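Local coordinates for uncharacterized protein MJ1480 (Methanocaldococcus jannaschii, PDB 3MGJ) that probably converts ornithine to proline with release of ammonia in an NAD-dependent reaction, and is represented here by its N-terminal domain, at residues A[15-18]-A[19-23]; A[69-72]-A[73-77]. All blocks are in the same frame, centred on the assembly; numbering follows the deposited sequence.

Contact 1. Residues A[15-18]-A[19-23]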
# COMPACT_ATOMS: atom_id res chain seq x y z
N SER A 15 -3.90 -7.22 5.21
CA SER A 15 -4.82 -8.03 4.46
C SER A 15 -4.02 -8.84 3.45
O SER A 15 -2.84 -8.59 3.23
CB SER A 15 -5.81 -7.11 3.72
OG SER A 15 -7.09 -7.70 3.63
N LEU A 16 -4.67 -9.82 2.84
CA LEU A 16 -4.13 -10.44 1.64
C LEU A 16 -4.86 -9.88 0.43
O LEU A 16 -4.65 -10.35 -0.69
CB LEU A 16 -4.33 -11.95 1.68
CG LEU A 16 -3.50 -12.71 2.71
CD1 LEU A 16 -3.80 -14.19 2.65
CD2 LEU A 16 -2.04 -12.45 2.43
N ILE A 17 -5.71 -8.88 0.66
CA ILE A 17 -6.56 -8.32 -0.39
C ILE A 17 -5.79 -7.94 -1.66
O ILE A 17 -6.22 -8.27 -2.76
CB ILE A 17 -7.35 -7.07 0.08
CG1 ILE A 17 -8.43 -6.73 -0.93
CG2 ILE A 17 -6.44 -5.87 0.20
CD1 ILE A 17 -9.35 -7.90 -1.22
N LEU A 18 -4.67 -7.26 -1.50
CA LEU A 18 -3.92 -6.80 -2.65
C LEU A 18 -3.39 -7.93 -3.51
O LEU A 18 -3.57 -7.92 -4.72
CB LEU A 18 -2.74 -5.92 -2.23
CG LEU A 18 -3.08 -4.50 -1.80
CD1 LEU A 18 -1.78 -3.76 -1.69
CD2 LEU A 18 -3.98 -3.91 -2.85
N PRO A 19 -2.70 -8.90 -2.89
CA PRO A 19 -2.15 -10.00 -3.68
C PRO A 19 -3.26 -10.81 -4.31
O PRO A 19 -3.05 -11.47 -5.32
CB PRO A 19 -1.44 -10.85 -2.63
CG PRO A 19 -1.17 -9.91 -1.50
CD PRO A 19 -2.32 -8.98 -1.48
N LYS A 20 -4.43 -10.76 -3.70
CA LYS A 20 -5.58 -11.46 -4.23
C LYS A 20 -6.11 -10.72 -5.45
O LYS A 20 -6.28 -11.31 -6.51
CB LYS A 20 -6.65 -11.61 -3.16
CG LYS A 20 -6.54 -12.89 -2.35
CD LYS A 20 -7.56 -12.88 -1.22
CE LYS A 20 -7.37 -14.06 -0.28
NZ LYS A 20 -7.98 -13.80 1.06
N VAL A 21 -6.37 -9.42 -5.31
CA VAL A 21 -6.77 -8.63 -6.46
C VAL A 21 -5.80 -8.82 -7.64
O VAL A 21 -6.23 -9.13 -8.75
CB VAL A 21 -6.88 -7.14 -6.12
CG1 VAL A 21 -6.83 -6.30 -7.36
CG2 VAL A 21 -8.17 -6.90 -5.40
N PHE A 22 -4.51 -8.63 -7.39
CA PHE A 22 -3.49 -8.78 -8.41
C PHE A 22 -3.53 -10.15 -9.07
O PHE A 22 -3.45 -10.29 -10.29
CB PHE A 22 -2.11 -8.61 -7.77
CG PHE A 22 -1.90 -7.26 -7.17
CD1 PHE A 22 -2.72 -6.20 -7.51
CD2 PHE A 22 -0.87 -7.03 -6.28
CE1 PHE A 22 -2.52 -4.95 -6.97
CE2 PHE A 22 -0.66 -5.79 -5.74
CZ PHE A 22 -1.49 -4.74 -6.08
N ASP A 23 -3.64 -11.17 -8.23
CA ASP A 23 -3.66 -12.53 -8.72
C ASP A 23 -4.82 -12.78 -9.64
O ASP A 23 -4.68 -13.43 -10.66
CB ASP A 23 -3.70 -13.51 -7.54
CG ASP A 23 -2.32 -13.91 -7.07
OD1 ASP A 23 -1.35 -13.73 -7.85
OD2 ASP A 23 -2.20 -14.42 -5.93
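Phe22 turns one face of its ring onto the backbone oxygen of Leu18, the same atom that accepts the bond from its own N-H. Leu18 O stands 3.0 Å above the ring plane, offset toward the rim. The first torsion of Phe22 explains this: with CG opposite the carbonyl carbon (chi1 -62°), the ring folds back along the preceding turn. Its CE2 and CZ atoms then lie beside Leu18, with Phe22 CE2 4.1 Å from Leu18 CB and Phe22 CZ 4.2 Å from Leu18 CD2. Both side chains point the same way and are buried. Tyr32 stacks on the Phe22 ring, and Ile39 of the second subunit packs on Leu18. Replacing Phe22 by an alanine is likely to leave Tyr32 without its stacking partner and one flank of Leu18 uncovered.

The backbone evidence for a regular turn is the bond from Phe22 N to Leu18 O (2.9 Å, 176°) and that from Val21 N to Ile17 O (2.8 Å, 177°), both almost straight. Lys20 N also reaches Leu16 O at 3.0 Å, though the position of that oxygen is less certain. Ile17 and Val21 lie loosely side by side, Ile17 CD1 4.5 Å from Val21 CG2, and both meet Leu71 of helix 58-74. On the exposed side the long extended chain of Lys20 runs back past Leu16, its NZ coming to 4.1 Å from Leu16 CB.

Leu16 holds the N-cap position, and Pro19 falls in the first turn, where a residue without an N-H costs the helix no internal bond. Together these features mark the start of an amphipathic helix, the first of the two that cover the antiparallel sheet of this ferredoxin-like domain.

Contact 2. Residues A[69-72]-A[73-77]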
# COMPACT_ATOMS: atom_id res chain seq x y z
N ARG A 69 -15.32 -6.89 -7.97
CA ARG A 69 -16.44 -6.31 -7.24
C ARG A 69 -17.01 -7.32 -6.23
O ARG A 69 -17.46 -6.93 -5.15
CB ARG A 69 -17.51 -5.83 -8.22
CG ARG A 69 -18.74 -5.23 -7.56
CD ARG A 69 -19.93 -5.37 -8.49
NE ARG A 69 -20.14 -6.76 -8.88
CZ ARG A 69 -20.90 -7.17 -9.90
NH1 ARG A 69 -21.55 -6.29 -10.65
NH2 ARG A 69 -21.00 -8.47 -10.16
N ASP A 70 -16.96 -8.60 -6.58
CA ASP A 70 -17.48 -9.66 -5.71
C ASP A 70 -16.53 -9.99 -4.58
O ASP A 70 -16.96 -10.39 -3.50
CB ASP A 70 -17.78 -10.92 -6.50
CG ASP A 70 -19.00 -10.78 -7.39
OD1 ASP A 70 -19.76 -9.80 -7.17
OD2 ASP A 70 -19.20 -11.65 -8.29
N LEU A 71 -15.25 -9.84 -4.85
CA LEU A 71 -14.19 -9.96 -3.85
C LEU A 71 -14.40 -8.96 -2.71
O LEU A 71 -14.27 -9.31 -1.54
CB LEU A 71 -12.86 -9.65 -4.50
CG LEU A 71 -11.60 -10.40 -4.11
CD1 LEU A 71 -10.46 -9.45 -4.31
CD2 LEU A 71 -11.66 -10.91 -2.70
N GLY A 72 -14.69 -7.72 -3.07
CA GLY A 72 -14.84 -6.66 -2.10
C GLY A 72 -16.10 -6.83 -1.30
O GLY A 72 -16.18 -6.43 -0.14
N ALA A 73 -17.10 -7.42 -1.92
CA ALA A 73 -18.36 -7.67 -1.25
C ALA A 73 -18.22 -8.79 -0.23
O ALA A 73 -18.90 -8.78 0.81
CB ALA A 73 -19.42 -8.01 -2.27
N GLU A 74 -17.37 -9.77 -0.51
CA GLU A 74 -17.12 -10.83 0.45
C GLU A 74 -16.30 -10.30 1.64
O GLU A 74 -16.79 -10.29 2.76
CB GLU A 74 -16.45 -12.05 -0.21
CG GLU A 74 -15.52 -12.84 0.73
CD GLU A 74 -16.10 -14.18 1.20
OE1 GLU A 74 -17.05 -14.68 0.55
OE2 GLU A 74 -15.59 -14.72 2.21
N ILE A 75 -15.08 -9.82 1.39
CA ILE A 75 -14.26 -9.29 2.48
C ILE A 75 -14.88 -8.07 3.15
O ILE A 75 -15.08 -7.03 2.52
CB ILE A 75 -12.87 -8.87 2.03
CG1 ILE A 75 -12.05 -10.09 1.61
CG2 ILE A 75 -12.17 -8.16 3.17
CD1 ILE A 75 -12.61 -10.81 0.42
N PRO A 76 -15.17 -8.20 4.45
CA PRO A 76 -15.87 -7.20 5.27
C PRO A 76 -15.00 -6.00 5.61
O PRO A 76 -15.53 -4.90 5.79
CB PRO A 76 -16.19 -7.97 6.57
CG PRO A 76 -15.93 -9.42 6.27
CD PRO A 76 -14.86 -9.42 5.22
N GLU A 77 -13.69 -6.18 5.72
CA GLU A 77 -12.86 -5.05 6.11
C GLU A 77 -12.68 -4.03 4.98
O GLU A 77 -12.22 -2.91 5.20
CB GLU A 77 -11.50 -5.54 6.64
CG GLU A 77 -11.51 -6.00 8.10
CD GLU A 77 -11.93 -4.89 9.08
OE1 GLU A 77 -11.19 -4.64 10.07
OE2 GLU A 77 -12.99 -4.25 8.87
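Leu71 and Ile75, one helical turn apart, lie side by side and make the close-packed part of this contact. CD2 of Leu71 is modelled 3.3 Å from CD1 of Ile75, closer than methyls usually come, which leaves the exact spacing doubtful and only the pairing firm. The torsions of Ile75 bring them together: CG1 lies beside the backbone N, and chi2 of 64° turns CD1 back toward Leu71. Leu71 faces Ile17 and Val21 of helix 17-27, which places Leu71 at the seam between the two helices.

The Leu71 oxygen receives two backbone bonds. Ile75 N approaches it at 3.1 Å along a fairly straight line (164°), whereas Glu74 N, at 3.3 Å, makes only a weak bond there and a better one, 3.1 Å, to Asp70 O. Ala73 N completes the set, bonding to Arg69 O at 3.3 Å with a bent angle of 141°. Ile75 is then the first residue to leave helical backbone angles, which marks the end of the helix.

The outer side is looser. Arg69 and Asp70, adjacent in sequence and both exposed, form a salt bridge between NH2 of Arg69 and OD1 of Asp70 that is long at 3.5 Å, and its hydrogen bond is weak. The Glu74 chain bends at chi2 and carries its carboxylate away from the preceding turn, while Ala73 offers just a methyl, its CB 3.6 Å from Asp70 O.

This division of chemistry implies that the last turn probably rests chiefly on its backbone bonds, with the Leu71-Ile75 pair beside them. The ion pair, stretched and exposed to solvent, probably adds little, and a carboxylate at Glu74, close to the negative end of the helix, is likely to be better accommodated turned outward than against the backbone.

How the contacts relate
Both contacts are local pieces of helix with a stretch of loop, one at the start of helix 17-27 and the other at the end of helix 58-74, about 12 Å apart between centres. Contact 1 is partly buried, with aromatic and branched side chains turned toward the domain interior and the second subunit. Contact 2 lies at the surface, touches no other chain of the assembly, and carries most of the charge. They meet directly through Leu71 CD1, which is 3.6 Å from both Val21 CG2 and Ile17 CD1. That apolar joint ties together the two helices lying on the sheet. The backbone bonds of Val21 and Phe22 are straighter than those of contact 2.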